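PDB 3JTX: aminotransferase from Neisseria meningitidis Z2491, which probably transfers amino groups between amino acids and 2-oxo acids, as a pyridoxal-phosphate-dependent class I and II aminotransferase. Local coordinates for residues 34-39 with 350-355; 19-24 with 341-346; 234-239 with 258-263; 93-98 with 266-271; 42-47 with 247-252. One frame throughout, in Å; residues are numbered along the deposited sequence.

Contact 1: 34-39 with 350-355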
# COMPACT_ATOMS: atom_id res chain seq x y z
N PRO A 34 -0.78 5.43 -29.65
CA PRO A 34 -0.98 4.46 -28.57
C PRO A 34 -2.44 4.37 -28.16
O PRO A 34 -2.89 5.15 -27.31
CB PRO A 34 -0.11 5.01 -27.44
CG PRO A 34 -0.19 6.49 -27.62
CD PRO A 34 -0.18 6.68 -29.14
N LEU A 35 -3.18 3.45 -28.76
CA LEU A 35 -4.58 3.22 -28.36
C LEU A 35 -4.74 1.93 -27.56
O LEU A 35 -5.87 1.51 -27.24
CB LEU A 35 -5.50 3.20 -29.58
CG LEU A 35 -5.38 4.36 -30.58
CD1 LEU A 35 -6.31 4.12 -31.74
CD2 LEU A 35 -5.65 5.73 -29.95
N HIS A 36 -3.61 1.32 -27.22
CA HIS A 36 -3.58 0.02 -26.57
C HIS A 36 -3.53 0.05 -25.04
O HIS A 36 -3.72 -1.00 -24.42
CB HIS A 36 -2.37 -0.80 -27.08
CG HIS A 36 -1.04 -0.17 -26.80
ND1 HIS A 36 -0.77 1.17 -27.04
CD2 HIS A 36 0.11 -0.70 -26.32
CE1 HIS A 36 0.48 1.43 -26.70
NE2 HIS A 36 1.04 0.31 -26.27
N ILE A 37 -3.26 1.20 -24.43
CA ILE A 37 -3.01 1.28 -22.98
C ILE A 37 -4.24 1.79 -22.23
O ILE A 37 -4.90 2.70 -22.67
CB ILE A 37 -1.77 2.16 -22.65
CG1 ILE A 37 -0.52 1.64 -23.36
CG2 ILE A 37 -1.50 2.15 -21.11
CD1 ILE A 37 0.73 2.55 -23.23
N GLY A 38 -4.57 1.18 -21.10
CA GLY A 38 -5.80 1.52 -20.38
C GLY A 38 -5.57 2.53 -19.27
O GLY A 38 -5.84 2.24 -18.10
N GLU A 39 -5.07 3.70 -19.64
CA GLU A 39 -4.66 4.74 -18.70
C GLU A 39 -4.94 6.08 -19.34
O GLU A 39 -4.76 6.23 -20.56
CB GLU A 39 -3.16 4.61 -18.36
CG GLU A 39 -2.80 3.23 -17.76
CD GLU A 39 -1.32 3.02 -17.46
OE1 GLU A 39 -0.51 3.94 -17.73
OE2 GLU A 39 -0.98 1.92 -16.94
N ALA A 350 1.29 2.61 -37.96
CA ALA A 350 1.87 2.81 -36.63
C ALA A 350 0.81 2.89 -35.55
O ALA A 350 1.05 3.48 -34.51
CB ALA A 350 2.79 4.07 -36.61
N ILE A 351 -0.38 2.33 -35.79
CA ILE A 351 -1.45 2.42 -34.79
C ILE A 351 -1.39 1.20 -33.88
O ILE A 351 -1.37 0.06 -34.36
CB ILE A 351 -2.86 2.53 -35.44
CG1 ILE A 351 -3.02 3.83 -36.26
CG2 ILE A 351 -3.95 2.45 -34.34
CD1 ILE A 351 -4.25 3.84 -37.20
N GLN A 352 -1.39 1.44 -32.57
CA GLN A 352 -1.33 0.40 -31.56
C GLN A 352 -2.72 0.15 -30.92
O GLN A 352 -3.26 1.02 -30.20
CB GLN A 352 -0.32 0.78 -30.48
CG GLN A 352 1.12 1.00 -30.98
CD GLN A 352 2.02 1.63 -29.92
OE1 GLN A 352 1.88 2.80 -29.58
NE2 GLN A 352 2.94 0.85 -29.39
N VAL A 353 -3.29 -1.02 -31.19
CA VAL A 353 -4.50 -1.49 -30.49
C VAL A 353 -4.19 -2.82 -29.81
O VAL A 353 -3.22 -3.48 -30.15
CB VAL A 353 -5.72 -1.64 -31.44
CG1 VAL A 353 -6.00 -0.32 -32.15
CG2 VAL A 353 -5.52 -2.77 -32.46
N LEU A 354 -5.02 -3.20 -28.84
CA LEU A 354 -4.74 -4.40 -28.02
C LEU A 354 -5.57 -5.61 -28.48
O LEU A 354 -6.81 -5.58 -28.37
CB LEU A 354 -5.04 -4.11 -26.55
CG LEU A 354 -4.47 -5.12 -25.54
CD1 LEU A 354 -2.94 -5.15 -25.60
CD2 LEU A 354 -4.93 -4.80 -24.13
N PRO A 355 -4.91 -6.68 -28.98
CA PRO A 355 -5.64 -7.90 -29.28
C PRO A 355 -6.45 -8.38 -28.07
O PRO A 355 -5.91 -8.51 -26.95
CB PRO A 355 -4.52 -8.89 -29.64
CG PRO A 355 -3.48 -8.03 -30.22
CD PRO A 355 -3.49 -6.81 -29.36
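Q352 and H36 lie side by side, pointing the same way, and form the tight part of this contact. Q352 CB sits over one face of the H36 ring in a CH-pi contact, 3.9 Å from the centroid. Further out, Q352 CD comes within 3.6 Å of H36 CE1, with amide and ring planes 38° apart. H36 chi1 is 61°, with CG between the backbone N and the carbonyl carbon, which sets the ring alongside Q352. I37 CG1 covers the opposite ring face. Q352 OE1 also touches P34 CA at 3.5 Å.

P34 and Q352 form a parallel beta bridge. Next to it, L35 N donates to Q352 O at 2.8 Å. The bond is bent, 131° at the hydrogen. Beside this bond, L35 CD1 meets I351 CG2 at 3.9 Å, and V353 CG1 lies near L35 CB.

The loose side begins after H36. Residues 37-39 run away from 350-355 and are partly exposed. G38 N hydrogen-bonds a bound MES molecule, which also lies near L354 and may mark a pocket. E39 packs on Y62 of the second subunit. R374 NH2 hydrogen-bonds H36 O.

Across the two segments the grip is one bent backbone bond plus packing of ring, amide and aliphatic groups. H36 ND1 is buried with no partner in the model. This suggests that the imidazole serves here mainly as a flat packing surface.

Contact 2: 19-24 with 341-346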
# COMPACT_ATOMS: atom_id res chain seq x y z
N GLU A 19 6.01 -8.23 -28.05
CA GLU A 19 6.45 -9.57 -28.51
C GLU A 19 5.69 -9.97 -29.77
O GLU A 19 6.28 -10.48 -30.72
CB GLU A 19 6.24 -10.65 -27.44
CG GLU A 19 7.34 -10.81 -26.37
CD GLU A 19 6.95 -11.79 -25.23
OE1 GLU A 19 6.10 -12.69 -25.45
OE2 GLU A 19 7.49 -11.66 -24.11
N ALA A 20 4.38 -9.73 -29.77
CA ALA A 20 3.50 -10.11 -30.88
C ALA A 20 3.78 -9.36 -32.19
O ALA A 20 3.43 -9.84 -33.27
CB ALA A 20 2.05 -9.94 -30.48
N MSE A 21 4.41 -8.18 -32.10
CA MSE A 21 4.81 -7.42 -33.29
C MSE A 21 6.17 -7.87 -33.81
O MSE A 21 6.62 -7.36 -34.85
CB MSE A 21 4.91 -5.91 -32.99
CG MSE A 21 3.63 -5.23 -32.56
SE MSE A 21 2.16 -5.50 -33.78
CE MSE A 21 1.08 -6.72 -32.69
N GLN A 22 6.81 -8.82 -33.11
CA GLN A 22 8.25 -9.12 -33.25
C GLN A 22 8.73 -8.99 -34.66
O GLN A 22 8.29 -9.73 -35.54
CB GLN A 22 8.60 -10.53 -32.72
N GLY A 23 9.63 -8.05 -34.88
CA GLY A 23 10.23 -7.85 -36.20
C GLY A 23 9.29 -7.27 -37.25
O GLY A 23 9.52 -7.44 -38.46
N ILE A 24 8.23 -6.60 -36.80
CA ILE A 24 7.39 -5.82 -37.70
C ILE A 24 7.63 -4.38 -37.28
O ILE A 24 7.42 -4.01 -36.11
CB ILE A 24 5.89 -6.16 -37.58
CG1 ILE A 24 5.61 -7.65 -37.85
CG2 ILE A 24 5.07 -5.30 -38.53
CD1 ILE A 24 4.29 -8.19 -37.16
N PHE A 341 -5.24 -8.21 -37.15
CA PHE A 341 -5.74 -6.83 -37.14
C PHE A 341 -4.74 -5.85 -36.51
O PHE A 341 -4.37 -4.84 -37.11
CB PHE A 341 -7.08 -6.78 -36.40
CG PHE A 341 -7.89 -5.55 -36.67
CD1 PHE A 341 -8.69 -5.48 -37.81
CD2 PHE A 341 -7.91 -4.50 -35.78
CE1 PHE A 341 -9.45 -4.34 -38.07
CE2 PHE A 341 -8.68 -3.36 -36.02
CZ PHE A 341 -9.45 -3.28 -37.17
N ALA A 342 -4.28 -6.16 -35.31
CA ALA A 342 -3.32 -5.31 -34.62
C ALA A 342 -2.00 -5.23 -35.40
O ALA A 342 -1.39 -4.16 -35.49
CB ALA A 342 -3.08 -5.81 -33.19
N ARG A 343 -1.57 -6.36 -35.95
CA ARG A 343 -0.34 -6.40 -36.74
C ARG A 343 -0.44 -5.52 -37.99
O ARG A 343 0.50 -4.81 -38.32
CB ARG A 343 0.02 -7.83 -37.13
CG ARG A 343 0.65 -8.59 -35.97
CD ARG A 343 0.88 -10.04 -36.30
NE ARG A 343 1.63 -10.68 -35.22
CZ ARG A 343 1.73 -11.99 -35.02
NH1 ARG A 343 1.11 -12.86 -35.81
NH2 ARG A 343 2.45 -12.42 -34.00
N ASN A 344 -1.59 -5.55 -38.65
CA ASN A 344 -1.79 -4.73 -39.87
C ASN A 344 -1.83 -3.22 -39.56
O ASN A 344 -1.23 -2.40 -40.27
CB ASN A 344 -3.05 -5.19 -40.60
CG ASN A 344 -3.20 -4.58 -41.98
OD1 ASN A 344 -2.23 -4.45 -42.73
ND2 ASN A 344 -4.43 -4.22 -42.34
N LEU A 345 -2.51 -2.85 -38.48
CA LEU A 345 -2.60 -1.44 -38.09
C LEU A 345 -1.23 -0.88 -37.72
O LEU A 345 -0.95 0.29 -37.99
CB LEU A 345 -3.56 -1.24 -36.92
CG LEU A 345 -5.06 -1.48 -37.19
CD1 LEU A 345 -5.89 -0.83 -36.07
CD2 LEU A 345 -5.49 -1.00 -38.53
N TRP A 346 -0.40 -1.71 -37.09
CA TRP A 346 0.95 -1.31 -36.70
C TRP A 346 1.85 -1.17 -37.92
O TRP A 346 2.52 -0.13 -38.08
CB TRP A 346 1.55 -2.30 -35.70
CG TRP A 346 2.97 -2.03 -35.38
CD1 TRP A 346 4.05 -2.79 -35.72
CD2 TRP A 346 3.48 -0.91 -34.66
NE1 TRP A 346 5.20 -2.22 -35.24
CE2 TRP A 346 4.88 -1.07 -34.58
CE3 TRP A 346 2.89 0.22 -34.07
CZ2 TRP A 346 5.71 -0.14 -33.95
CZ3 TRP A 346 3.71 1.14 -33.43
CH2 TRP A 346 5.11 0.96 -33.39
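R343 grips A20 O side-on with two nitrogens. NE donates at 2.8 Å and NH2 at 2.9 Å to A20 O, which lies close to the guanidinium plane. The extended R343 chain, from CG to NE, carries the guanidinium to A20 of helix 13-20. The second polar link is W346 NE1 to I24 O, 3.0 Å. The oxygen lies in the indole plane, while the donor stands 50° above the carbonyl plane.

M21, a selenomethionine, packs against both R343 and W346. Its CG lies over one face of the W346 ring. Its SE is 4.4 Å from the centroid of the W346 five-membered ring, an oblique Met-aromatic contact. Bends at chi2 and chi3 bring M21 CE to R343 CG at 3.8 Å. I24 crosses the R343 stem at about a right angle, with I24 CD1 3.9 Å from R343 CG. I24 CG2 lies 3.9 Å from W346 CD1, the two side chains sliding past in opposite directions.

M21 to I24 form a type II turn. The turn follows helix 13-20 and lies against helix 338-349. An N-terminal segment packed on the C-terminal part of the chain is typical of the small domain of fold type I aminotransferases.

Contact 3: 234-239 with 258-263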
# COMPACT_ATOMS: atom_id res chain seq x y z
N ARG A 234 -26.94 -3.80 2.15
CA ARG A 234 -25.56 -3.81 1.68
C ARG A 234 -24.74 -4.97 2.24
O ARG A 234 -23.52 -4.92 2.17
CB ARG A 234 -24.88 -2.51 2.06
CG ARG A 234 -25.32 -1.38 1.25
CD ARG A 234 -24.87 -0.07 1.85
NE ARG A 234 -25.69 0.94 1.24
CZ ARG A 234 -26.13 2.05 1.81
NH1 ARG A 234 -25.80 2.40 3.06
NH2 ARG A 234 -26.91 2.83 1.09
N GLN A 235 -25.38 -5.98 2.82
CA GLN A 235 -24.64 -7.10 3.41
C GLN A 235 -23.83 -7.81 2.32
O GLN A 235 -24.37 -8.15 1.25
CB GLN A 235 -25.59 -8.10 4.09
CG GLN A 235 -24.86 -9.15 4.93
CD GLN A 235 -25.80 -10.13 5.60
OE1 GLN A 235 -25.90 -10.16 6.82
NE2 GLN A 235 -26.48 -10.93 4.82
N LYS A 236 -22.55 -8.05 2.60
CA LYS A 236 -21.63 -8.74 1.70
C LYS A 236 -21.44 -8.03 0.33
O LYS A 236 -21.13 -8.69 -0.67
CB LYS A 236 -22.06 -10.19 1.51
CG LYS A 236 -21.96 -11.05 2.79
CD LYS A 236 -22.19 -12.52 2.50
CE LYS A 236 -21.95 -13.36 3.75
NZ LYS A 236 -22.34 -14.78 3.55
N LEU A 237 -21.65 -6.71 0.31
CA LEU A 237 -21.43 -5.87 -0.88
C LEU A 237 -20.38 -4.83 -0.58
O LEU A 237 -20.44 -4.17 0.44
CB LEU A 237 -22.70 -5.10 -1.28
CG LEU A 237 -23.98 -5.86 -1.59
CD1 LEU A 237 -25.04 -4.85 -2.07
CD2 LEU A 237 -23.72 -6.94 -2.65
N LEU A 238 -19.41 -4.68 -1.48
CA LEU A 238 -18.42 -3.63 -1.40
C LEU A 238 -18.19 -3.06 -2.79
O LEU A 238 -17.97 -3.81 -3.74
CB LEU A 238 -17.10 -4.17 -0.86
CG LEU A 238 -17.03 -4.57 0.61
CD1 LEU A 238 -15.68 -5.26 0.85
CD2 LEU A 238 -17.23 -3.37 1.57
N MSE A 239 -18.26 -1.74 -2.92
CA MSE A 239 -17.85 -1.07 -4.13
C MSE A 239 -16.43 -0.54 -3.96
O MSE A 239 -16.05 -0.08 -2.88
CB MSE A 239 -18.80 0.09 -4.45
CG MSE A 239 -18.65 1.25 -3.52
SE MSE A 239 -19.61 2.87 -4.01
CE MSE A 239 -18.75 3.49 -5.47
N ALA A 258 -16.57 1.12 -0.17
CA ALA A 258 -17.80 1.41 0.59
C ALA A 258 -18.77 0.24 0.55
O ALA A 258 -18.85 -0.48 -0.44
CB ALA A 258 -18.47 2.67 0.05
N GLY A 259 -19.53 0.08 1.63
CA GLY A 259 -20.49 -1.01 1.72
C GLY A 259 -20.53 -1.60 3.12
O GLY A 259 -20.40 -0.86 4.11
N ASP A 260 -20.68 -2.92 3.19
CA ASP A 260 -20.93 -3.68 4.42
C ASP A 260 -20.00 -3.24 5.55
O ASP A 260 -18.78 -3.49 5.50
CB ASP A 260 -20.73 -5.17 4.10
CG ASP A 260 -21.12 -6.08 5.24
OD1 ASP A 260 -21.01 -5.66 6.41
OD2 ASP A 260 -21.49 -7.25 4.96
N ALA A 261 -20.57 -2.59 6.57
CA ALA A 261 -19.82 -2.11 7.74
C ALA A 261 -19.03 -3.18 8.48
O ALA A 261 -17.96 -2.90 9.02
CB ALA A 261 -20.77 -1.39 8.75
N GLU A 262 -19.57 -4.40 8.54
CA GLU A 262 -18.90 -5.50 9.24
C GLU A 262 -17.66 -5.95 8.48
O GLU A 262 -16.60 -6.18 9.08
CB GLU A 262 -19.86 -6.67 9.47
CG GLU A 262 -19.24 -7.85 10.23
N LEU A 263 -17.77 -6.07 7.17
CA LEU A 263 -16.59 -6.34 6.32
C LEU A 263 -15.51 -5.27 6.49
O LEU A 263 -14.32 -5.57 6.58
CB LEU A 263 -16.99 -6.44 4.84
CG LEU A 263 -17.84 -7.67 4.44
CD1 LEU A 263 -18.02 -7.70 2.91
CD2 LEU A 263 -17.24 -9.00 4.97
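D260 OD2 accepts from K236 N at 2.7 Å, and the N-H points almost straight at it (176°). The donor comes from the anti side of the carboxylate, a little out of its plane. D260 CG is anti to the backbone N (chi1 -173°), toward the turn at 234-237. The other oxygen, D260 OD1, caps helix 261-274. It takes E262 N at 2.9 Å and, weakly, L263 N. The carboxylate is thus held by two backbone N-H groups and, weakly, a third, which would probably favour its charged form.

The turn it meets is type II, R234 to L237, with K236 at positive phi. K236 NZ hydrogen-bonds G201 O. R234 O lies 3.4 Å from D260 CB, and the R234 guanidinium pairs with E93.

Strands 237-242 and 255-259 are antiparallel neighbours in the seven-stranded mixed sheet of the large domain, the core of fold type I aminotransferases. Here strand 255-259 passes into helix 261-274 through D260. D260 N donates to L237 O at 3.0 Å. M239 and A258 make a hydrogen-bonded pair, with M239 N to A258 O at 2.8 Å and a return bond from A258 N. L238 and G259 form the non-hydrogen-bonded pair. G259 has backbone angles that suit glycine, and a CB there would also clash with L237 O. Its CA passes L237 O at 3.4 Å in a CA-H...O contact.

On the face carrying M239 and A258, M239 CG packs on A258 CB at 3.8 Å. Across the other face, L238 CD1 crosses to L263 CD1 at 4.0 Å, and L263 CD1 also covers K236 CA.

Contact 4: 93-98 with 266-271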
# COMPACT_ATOMS: atom_id res chain seq x y z
N GLU A 93 -19.25 2.81 6.91
CA GLU A 93 -19.44 2.16 5.60
C GLU A 93 -18.48 2.60 4.50
O GLU A 93 -18.64 2.20 3.35
CB GLU A 93 -20.87 2.37 5.11
CG GLU A 93 -21.91 1.60 5.92
CD GLU A 93 -23.31 1.71 5.36
OE1 GLU A 93 -23.81 2.84 5.19
OE2 GLU A 93 -23.93 0.64 5.10
N ILE A 94 -17.47 3.39 4.86
CA ILE A 94 -16.51 3.93 3.91
C ILE A 94 -15.08 3.87 4.46
O ILE A 94 -14.82 4.31 5.57
CB ILE A 94 -16.83 5.41 3.59
CG1 ILE A 94 -18.27 5.53 3.07
CG2 ILE A 94 -15.80 5.99 2.59
CD1 ILE A 94 -18.68 6.92 2.62
N LEU A 95 -14.15 3.31 3.69
CA LEU A 95 -12.70 3.46 4.00
C LEU A 95 -11.98 4.07 2.82
O LEU A 95 -12.18 3.65 1.68
CB LEU A 95 -12.03 2.11 4.33
CG LEU A 95 -12.44 1.39 5.62
CD1 LEU A 95 -11.71 0.01 5.73
CD2 LEU A 95 -12.18 2.31 6.86
N PRO A 96 -11.12 5.07 3.08
CA PRO A 96 -10.25 5.48 1.97
C PRO A 96 -9.19 4.43 1.63
O PRO A 96 -8.71 3.69 2.52
CB PRO A 96 -9.60 6.76 2.50
CG PRO A 96 -9.65 6.64 3.98
CD PRO A 96 -10.78 5.73 4.35
N VAL A 97 -8.79 4.38 0.37
CA VAL A 97 -7.77 3.42 -0.07
C VAL A 97 -6.76 4.11 -1.00
O VAL A 97 -7.07 5.12 -1.62
CB VAL A 97 -8.41 2.22 -0.79
CG1 VAL A 97 -9.34 1.44 0.16
CG2 VAL A 97 -9.17 2.67 -2.05
N LEU A 98 -5.56 3.56 -1.08
CA LEU A 98 -4.46 4.20 -1.81
C LEU A 98 -4.46 3.74 -3.27
O LEU A 98 -3.50 3.10 -3.75
CB LEU A 98 -3.11 3.90 -1.12
CG LEU A 98 -3.11 4.13 0.41
CD1 LEU A 98 -1.70 3.93 1.00
CD2 LEU A 98 -3.66 5.54 0.76
N ASN A 266 -13.43 -5.37 9.80
CA ASN A 266 -12.36 -6.37 9.75
C ASN A 266 -11.28 -5.97 8.76
O ASN A 266 -10.09 -6.13 9.06
CB ASN A 266 -12.91 -7.76 9.43
CG ASN A 266 -13.80 -8.27 10.54
OD1 ASN A 266 -13.57 -7.98 11.72
ND2 ASN A 266 -14.83 -9.02 10.19
N PHE A 267 -11.67 -5.38 7.64
CA PHE A 267 -10.71 -4.90 6.66
C PHE A 267 -9.80 -3.81 7.26
O PHE A 267 -8.57 -3.81 7.04
CB PHE A 267 -11.43 -4.39 5.42
CG PHE A 267 -10.56 -4.22 4.19
CD1 PHE A 267 -9.41 -4.97 3.98
CD2 PHE A 267 -10.94 -3.33 3.20
CE1 PHE A 267 -8.64 -4.81 2.83
CE2 PHE A 267 -10.18 -3.18 2.04
CZ PHE A 267 -9.04 -3.92 1.87
N LEU A 268 -10.39 -2.89 8.01
CA LEU A 268 -9.62 -1.82 8.65
C LEU A 268 -8.53 -2.38 9.59
O LEU A 268 -7.40 -1.89 9.59
CB LEU A 268 -10.55 -0.87 9.42
CG LEU A 268 -9.84 0.20 10.26
CD1 LEU A 268 -9.00 1.11 9.35
CD2 LEU A 268 -10.88 1.02 11.10
N LEU A 269 -8.87 -3.40 10.37
CA LEU A 269 -7.90 -4.00 11.30
C LEU A 269 -6.70 -4.55 10.53
O LEU A 269 -5.55 -4.31 10.89
CB LEU A 269 -8.56 -5.12 12.13
CG LEU A 269 -7.66 -5.82 13.16
CD1 LEU A 269 -7.01 -4.82 14.15
CD2 LEU A 269 -8.49 -6.89 13.92
N TYR A 270 -6.98 -5.29 9.47
CA TYR A 270 -5.94 -5.83 8.61
C TYR A 270 -5.08 -4.71 8.01
O TYR A 270 -3.86 -4.84 7.95
CB TYR A 270 -6.58 -6.64 7.48
CG TYR A 270 -5.61 -7.23 6.49
CD1 TYR A 270 -5.11 -8.51 6.65
CD2 TYR A 270 -5.25 -6.54 5.35
CE1 TYR A 270 -4.23 -9.08 5.72
CE2 TYR A 270 -4.36 -7.09 4.43
CZ TYR A 270 -3.87 -8.37 4.62
OH TYR A 270 -2.98 -8.92 3.69
N ARG A 271 -5.73 -3.61 7.59
CA ARG A 271 -5.06 -2.52 6.91
C ARG A 271 -4.15 -1.73 7.85
O ARG A 271 -3.20 -1.10 7.40
CB ARG A 271 -6.06 -1.59 6.20
CG ARG A 271 -6.73 -2.25 5.01
CD ARG A 271 -7.88 -1.43 4.47
NE ARG A 271 -7.38 -0.22 3.84
CZ ARG A 271 -6.78 -0.17 2.67
NH1 ARG A 271 -6.61 -1.26 1.93
NH2 ARG A 271 -6.36 1.00 2.22
O HOH W 1 -8.17 2.45 4.88
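Torsions on both sides bring L95 CD1 and R271 CD into contact. L95 has CG anti to the carbonyl carbon (chi1 -68°), and its CD1 ends against the helix. R271 runs extended to CD, then bends at chi3 (69°), which turns NE aside toward the strand.

L95 CD1 is the apolar centre. It lies 3.9 Å from L268 N and 4.0 Å from L268 CB, the two side chains crossing at about a right angle. It also meets F267 CD2 obliquely at 4.3 Å. R271 CD sits over the centre of the F267 ring, 3.6 Å above its plane, so ring and arginine stem pack together one helix turn apart.

Beyond that, V97 CG1 lies over one face of the R271 guanidinium, 3.6 Å from NH2. A water at the edge of the guanidinium, in its plane, joins the segments. It accepts from R271 NE at 3.0 Å and is 2.7 Å from P96 O.

The axes of strand 94-97 and helix segment 266-271 are 10.2 Å apart and 31° from parallel. The helix covers the end strand of the seven-stranded sheet. From the same helix, Y270 meets F105 of the second subunit edge-to-face.

R271 is buried, and its NH2 makes a salt bridge to E102, which also accepts from L98 N. A buried charge is therefore probably balanced by E102, while the strand itself offers carbon over the guanidinium face and one water-mediated carbonyl.

Contact 5: 42-47 with 247-252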
# COMPACT_ATOMS: atom_id res chain seq x y z
N HIS A 42 -5.30 12.88 -19.95
CA HIS A 42 -5.72 14.25 -19.74
C HIS A 42 -5.02 14.79 -18.49
O HIS A 42 -4.69 14.03 -17.59
CB HIS A 42 -7.24 14.36 -19.55
CG HIS A 42 -8.03 13.85 -20.72
ND1 HIS A 42 -9.34 13.44 -20.62
CD2 HIS A 42 -7.69 13.67 -22.02
CE1 HIS A 42 -9.77 13.03 -21.80
NE2 HIS A 42 -8.79 13.16 -22.67
N PRO A 43 -4.79 16.12 -18.45
CA PRO A 43 -4.01 16.70 -17.35
C PRO A 43 -4.77 16.79 -16.01
O PRO A 43 -6.00 16.85 -15.97
CB PRO A 43 -3.66 18.10 -17.86
CG PRO A 43 -4.71 18.44 -18.88
CD PRO A 43 -5.23 17.13 -19.43
N THR A 44 -3.99 16.82 -14.93
CA THR A 44 -4.50 16.98 -13.58
C THR A 44 -5.08 18.38 -13.38
O THR A 44 -4.46 19.35 -13.76
CB THR A 44 -3.37 16.74 -12.56
OG1 THR A 44 -2.88 15.39 -12.73
CG2 THR A 44 -3.86 16.94 -11.13
N PRO A 45 -6.28 18.47 -12.79
CA PRO A 45 -6.89 19.78 -12.53
C PRO A 45 -6.28 20.54 -11.36
O PRO A 45 -5.88 19.95 -10.37
CB PRO A 45 -8.34 19.42 -12.18
CG PRO A 45 -8.28 18.05 -11.68
CD PRO A 45 -7.14 17.37 -12.36
N LYS A 46 -6.30 21.86 -11.48
CA LYS A 46 -5.74 22.76 -10.49
C LYS A 46 -6.45 22.71 -9.13
O LYS A 46 -5.82 22.92 -8.11
CB LYS A 46 -5.74 24.20 -11.03
CG LYS A 46 -5.17 25.25 -10.09
CD LYS A 46 -4.94 26.59 -10.83
CE LYS A 46 -5.08 27.80 -9.89
NZ LYS A 46 -4.10 27.76 -8.79
N VAL A 47 -7.76 22.44 -9.12
CA VAL A 47 -8.49 22.38 -7.84
C VAL A 47 -7.86 21.33 -6.89
O VAL A 47 -7.82 21.54 -5.68
CB VAL A 47 -10.01 22.11 -8.03
CG1 VAL A 47 -10.28 20.70 -8.58
CG2 VAL A 47 -10.75 22.31 -6.72
N SER A 247 -10.74 11.85 -12.35
CA SER A 247 -10.11 13.15 -12.07
C SER A 247 -8.69 13.28 -12.61
O SER A 247 -7.98 14.23 -12.29
CB SER A 247 -10.10 13.37 -10.55
OG SER A 247 -11.43 13.46 -10.05
N ASN A 248 -8.26 12.33 -13.44
CA ASN A 248 -6.94 12.39 -14.07
C ASN A 248 -5.79 12.51 -13.07
O ASN A 248 -4.83 13.24 -13.30
CB ASN A 248 -6.90 13.54 -15.08
CG ASN A 248 -7.93 13.39 -16.16
OD1 ASN A 248 -8.00 12.35 -16.80
ND2 ASN A 248 -8.73 14.42 -16.38
N VAL A 249 -5.91 11.78 -11.97
CA VAL A 249 -4.85 11.72 -10.97
C VAL A 249 -4.52 10.27 -10.62
O VAL A 249 -4.53 9.87 -9.45
CB VAL A 249 -5.20 12.57 -9.72
CG1 VAL A 249 -5.18 14.08 -10.08
CG2 VAL A 249 -6.54 12.18 -9.13
N PRO A 250 -4.21 9.45 -11.64
CA PRO A 250 -3.77 8.09 -11.31
C PRO A 250 -2.54 8.08 -10.40
O PRO A 250 -2.39 7.18 -9.59
CB PRO A 250 -3.42 7.48 -12.68
CG PRO A 250 -3.10 8.66 -13.57
CD PRO A 250 -4.06 9.75 -13.09
N GLY A 251 -1.67 9.09 -10.53
CA GLY A 251 -0.51 9.21 -9.66
C GLY A 251 -0.80 9.59 -8.20
O GLY A 251 0.06 9.45 -7.35
N LEU A 252 -2.00 10.06 -7.91
CA LEU A 252 -2.35 10.43 -6.54
C LEU A 252 -2.51 9.20 -5.65
O LEU A 252 -2.28 9.27 -4.45
CB LEU A 252 -3.60 11.31 -6.53
CG LEU A 252 -3.99 11.93 -5.18
CD1 LEU A 252 -2.93 12.94 -4.68
CD2 LEU A 252 -5.36 12.59 -5.30
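T44 and N248 supply the hydrogen bond of this contact. T44 OG1 donates to N248 O at 3.0 Å, tilted 19° from the carbonyl plane. T44 chi1 (-61°) places the hydroxyl beside the backbone N, where it meets N248 O. The amide of N248 is used elsewhere: ND2 donates to N299 OD1, the same atom that H42 ND1 meets. Helix 294-314 thus ties both side chains from one residue.

Polar atoms also meet carbon. N248 CB rests on two successive carbonyls, 3.4 Å from H42 O and 3.5 Å from P43 O. H42 CB lies 3.5 Å from N248 OD1, with ring and amide planes 74° apart. P45 CD passes S247 O at 3.3 Å. S247 OG turns to H295. N248 has positive phi, and its side chain faces residues 42-44.

The apolar part is small. T44 and V249 cross at about a right angle, with T44 CG2 and V249 CG1 at a modelled 3.3 Å. That is closer than usual for two carbons, so the exact value is doubtful. L59 of the second subunit packs on both residues.

P45 takes the N-cap position of helix 46-54. The other segment starts two residues after K245, which carries pyridoxal phosphate as a Schiff base. The arrangement is that of the loop following the cofactor lysine in fold type I aminotransferases, set beside the subunit interface.

In the fold
Contacts 1 and 4 are the most buried; contacts 2, 3 and 5 are partly open. Contacts 1 and 2 adjoin, about 11 Å between centres. I351 N probably hydrogen-bonds L345 O, and Q352 packs on W346, so strand 351-352 and helix 338-349 join both. Contacts 3 and 4 share helix 261-274 and neighbouring strands of the large sheet, linked by a salt bridge and a probable hydrogen bond, G259 N to E93 O. They lie across the chain's centre from contacts 1 and 2. Contact 5 sits at the dimer interface, which contact 4, and the end of contact 1, also touch. Backbone bonding dominates contact 3, side-chain-to-carbonyl bonds contacts 2 and 5, and mainly packing contacts 1 and 4.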